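Local coordinates for protein PAN2-PAN3 deadenylation complex catalytic subunit pan2 (Neurospora crassa, PDB 4CZX) that probably acts as the catalytic subunit of the cytoplasmic PAN complex, which shortens the poly(A) tails of mRNA, and is present here as the subunit's N-terminal WD40 domain, at residues Val85-Leu88 with Val93-Ala96; Ser118-Ser121 with Ser125-Leu128. One frame throughout, in Å; residues are numbered along the deposited sequence. Where two conformers were deposited one is given.

Overall arrangement
The chain modelled here is the WD40 beta propeller at the N terminus of the catalytic subunit. Going from the N terminus, contact 1 comes first. It closes the hairpin between residues 85-88 and 93-96, the two middle strands of a four-stranded blade in the predicted second WD repeat. The chain then passes through strand 102-106 and enters the next blade. There contact 2 closes a second hairpin, between residues 118-121 and 125-128, in the predicted third repeat. The two follow in series and neither nest nor cross. The centres of contacts 1 and 2 lie about 13 Å apart. Ile127 CD1 packs 4.1 Å from Ile86 CG2, which ties the two adjacent blades together.

Contact 1 of 2, residues Val85-Leu88 with Val93-Ala96; sequences VIFL and VYMA
The ring of Phe87 meets strand 93-96 with its edge. Tyr94 O lies near the ring plane, 3.4 Å from Phe87 CD1, and Ala96 N is also at that edge. One face of the ring carries Val85 CG1, 3.4 Å above the plane and offset toward the rim. Phe87 has CG beside its own backbone N (chi1 -51°), which carries CE1 along the strand pair to Ala96 CB at 4.1 Å. The Tyr94 side chain runs alongside that of Phe87 and points the same way; its CD2 is 3.7 Å from Phe87 CD1, an oblique approach. An aromatic side chain of another protein chain packs edge-to-face with Tyr94. On the face of Ile86, Leu88, Val93 and Met95, the Ile86 and Val93 side chains cross obliquely, with CG2 of Ile86 3.6 Å from CG1 of Val93. Met95 CG lies 3.5 Å from Val85 O. Four backbone hydrogen bonds join the strands, two each in the antiparallel pairs Val85-Ala96 and Phe87-Tyr94. The bond from Phe87 N to Tyr94 O is 2.7 Å long and nearly straight, at 165°. Replacing Phe87 with an alanine would probably open a gap beside Tyr94 and Ala96 CB and remove the surface under Val85 CG1. Strands 77-80 and 102-106 flank the pair and complete the blade. All the touching residues are buried. The backbone polar groups of the two hydrogen-bonded pairs satisfy one another, and the side chains add apolar packing on both faces.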
# COMPACT_ATOMS: atom_id res chain seq x y z
N VAL A 85 -16.00 24.34 -9.92
CA VAL A 85 -15.07 24.46 -11.04
C VAL A 85 -15.24 23.28 -11.97
O VAL A 85 -15.37 22.14 -11.52
CB VAL A 85 -13.62 24.51 -10.55
CG1 VAL A 85 -12.63 24.70 -11.76
CG2 VAL A 85 -13.46 25.60 -9.50
N ILE A 86 -15.23 23.55 -13.27
CA ILE A 86 -15.25 22.49 -14.27
C ILE A 86 -13.85 22.29 -14.84
O ILE A 86 -13.14 23.25 -15.17
CB ILE A 86 -16.25 22.80 -15.40
CG1 ILE A 86 -17.59 23.26 -14.81
CG2 ILE A 86 -16.46 21.57 -16.30
CD1 ILE A 86 -18.61 23.63 -15.85
N PHE A 87 -13.44 21.03 -14.89
CA PHE A 87 -12.09 20.64 -15.29
C PHE A 87 -12.16 19.74 -16.52
O PHE A 87 -12.92 18.78 -16.54
CB PHE A 87 -11.38 19.87 -14.16
CG PHE A 87 -11.41 20.57 -12.82
CD1 PHE A 87 -12.44 20.33 -11.91
CD2 PHE A 87 -10.37 21.40 -12.45
CE1 PHE A 87 -12.45 20.95 -10.64
CE2 PHE A 87 -10.35 22.02 -11.21
CZ PHE A 87 -11.40 21.80 -10.29
N LEU A 88 -11.35 20.04 -17.54
CA LEU A 88 -11.35 19.23 -18.75
C LEU A 88 -10.04 18.46 -18.92
O LEU A 88 -8.96 19.03 -18.83
CB LEU A 88 -11.60 20.09 -20.01
CG LEU A 88 -11.80 19.27 -21.30
CD1 LEU A 88 -12.83 19.93 -22.20
CD2 LEU A 88 -10.50 19.07 -22.10
N VAL A 93 -14.67 14.97 -18.32
CA VAL A 93 -14.96 16.28 -17.78
C VAL A 93 -15.35 16.07 -16.32
O VAL A 93 -16.10 15.14 -16.01
CB VAL A 93 -16.10 16.98 -18.55
CG1 VAL A 93 -16.32 18.40 -18.02
CG2 VAL A 93 -15.80 17.01 -20.05
N TYR A 94 -14.81 16.90 -15.44
CA TYR A 94 -15.00 16.73 -14.01
C TYR A 94 -15.48 18.04 -13.41
O TYR A 94 -15.03 19.11 -13.81
CB TYR A 94 -13.68 16.30 -13.35
CG TYR A 94 -13.77 16.04 -11.86
CD1 TYR A 94 -14.54 15.00 -11.37
CD2 TYR A 94 -13.05 16.81 -10.96
CE1 TYR A 94 -14.62 14.74 -10.00
CE2 TYR A 94 -13.12 16.56 -9.58
CZ TYR A 94 -13.91 15.53 -9.11
OH TYR A 94 -13.98 15.28 -7.75
N MET A 95 -16.38 17.95 -12.43
CA MET A 95 -16.81 19.15 -11.72
C MET A 95 -16.74 18.93 -10.22
O MET A 95 -17.20 17.90 -9.72
CB MET A 95 -18.22 19.55 -12.12
CG MET A 95 -18.63 20.86 -11.46
SD MET A 95 -20.24 21.46 -11.99
CE MET A 95 -20.34 22.94 -10.99
N ALA A 96 -16.16 19.88 -9.51
CA ALA A 96 -16.03 19.78 -8.06
C ALA A 96 -16.23 21.15 -7.46
O ALA A 96 -16.00 22.16 -8.13
CB ALA A 96 -14.67 19.21 -7.67

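Contact 2 of 2, residues Ser118-Ser121 with Ser125-Leu128; sequences SFTS and SEIL
Thr120 and Glu126 meet across the end of the hairpin, their side chains at about a right angle. Thr120 OG1 donates to Glu126 OE1 at 2.7 Å. It arrives on the anti side of the carboxylate, 27° out of its plane. The Glu126 chain is extended, with CG anti to the backbone N (chi1 -175°), and this carries OE1 across to the threonine. OE2 forms a salt bridge with Lys122 NZ in the turn, so both carboxylate oxygens have partners. A water accepts from Thr120 N and donates to Glu126 O, 2.8 Å from each, and thus bridges the two backbones. A second water makes a weak bond to Glu126 OE1 and also pairs with Ser121 OG. Farther from the turn is a hydrogen-bonded antiparallel pair: Leu128 N donates to Ser118 O at 2.8 Å, and Ser118 N donates to Leu128 O at 3.0 Å. Ser118 OG donates to the next carbonyl, Phe119 O, at 2.9 Å. Phe119 CD1 rests on Ile127 CG2 at 3.8 Å, an oblique contact. The arrangement is a beta hairpin joining the first two strands of a WD40 propeller blade, with a water and the Glu126 carboxylate linking its two arms beside the turn.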
# COMPACT_ATOMS: atom_id res chain seq x y z
N SER A 118 -16.45 25.43 -23.70
CA SER A 118 -16.98 26.78 -23.54
C SER A 118 -18.42 26.72 -23.09
O SER A 118 -19.08 25.69 -23.19
CB SER A 118 -16.89 27.55 -24.87
OG SER A 118 -17.86 27.07 -25.79
N PHE A 119 -18.92 27.84 -22.60
CA PHE A 119 -20.35 27.97 -22.39
C PHE A 119 -21.03 28.13 -23.74
O PHE A 119 -20.36 28.21 -24.78
CB PHE A 119 -20.64 29.13 -21.44
CG PHE A 119 -20.04 28.94 -20.08
CD1 PHE A 119 -20.53 27.96 -19.23
CD2 PHE A 119 -18.95 29.70 -19.66
CE1 PHE A 119 -19.97 27.75 -17.98
CE2 PHE A 119 -18.39 29.49 -18.41
CZ PHE A 119 -18.90 28.52 -17.57
N THR A 120 -22.36 28.13 -23.73
CA THR A 120 -23.13 28.18 -24.97
C THR A 120 -24.16 29.30 -24.84
O THR A 120 -23.85 30.36 -24.31
CB THR A 120 -23.81 26.83 -25.28
OG1 THR A 120 -24.82 26.55 -24.30
CG2 THR A 120 -22.77 25.69 -25.28
N SER A 121 -25.38 29.05 -25.30
CA SER A 121 -26.41 30.08 -25.28
C SER A 121 -27.18 30.10 -23.96
O SER A 121 -28.15 30.85 -23.81
CB SER A 121 -27.39 29.89 -26.44
OG SER A 121 -28.16 28.72 -26.26
N SER A 125 -25.39 27.13 -17.51
CA SER A 125 -26.11 25.88 -17.35
C SER A 125 -25.64 24.79 -18.31
O SER A 125 -25.94 23.61 -18.13
CB SER A 125 -27.62 26.11 -17.53
OG SER A 125 -28.08 27.19 -16.75
N GLU A 126 -24.91 25.20 -19.36
CA GLU A 126 -24.53 24.26 -20.42
C GLU A 126 -23.15 24.55 -20.99
O GLU A 126 -22.75 25.70 -21.17
CB GLU A 126 -25.58 24.30 -21.54
CG GLU A 126 -25.39 23.30 -22.66
CD GLU A 126 -26.43 23.44 -23.77
OE1 GLU A 126 -26.21 24.24 -24.70
OE2 GLU A 126 -27.47 22.74 -23.71
N ILE A 127 -22.40 23.49 -21.29
CA ILE A 127 -21.12 23.66 -21.95
C ILE A 127 -21.01 22.83 -23.23
O ILE A 127 -21.69 21.81 -23.39
CB ILE A 127 -19.93 23.29 -21.04
CG1 ILE A 127 -20.07 21.86 -20.51
CG2 ILE A 127 -19.79 24.30 -19.92
CD1 ILE A 127 -18.89 21.42 -19.65
N LEU A 128 -20.15 23.29 -24.12
CA LEU A 128 -19.78 22.55 -25.32
C LEU A 128 -18.36 22.05 -25.13
O LEU A 128 -17.49 22.81 -24.69
CB LEU A 128 -19.87 23.45 -26.55
CG LEU A 128 -19.34 22.87 -27.87
CD1 LEU A 128 -20.25 21.76 -28.40
CD2 LEU A 128 -19.19 24.00 -28.91
O HOH W 1 -24.22 28.03 -21.63
O HOH W 2 -26.97 26.56 -26.94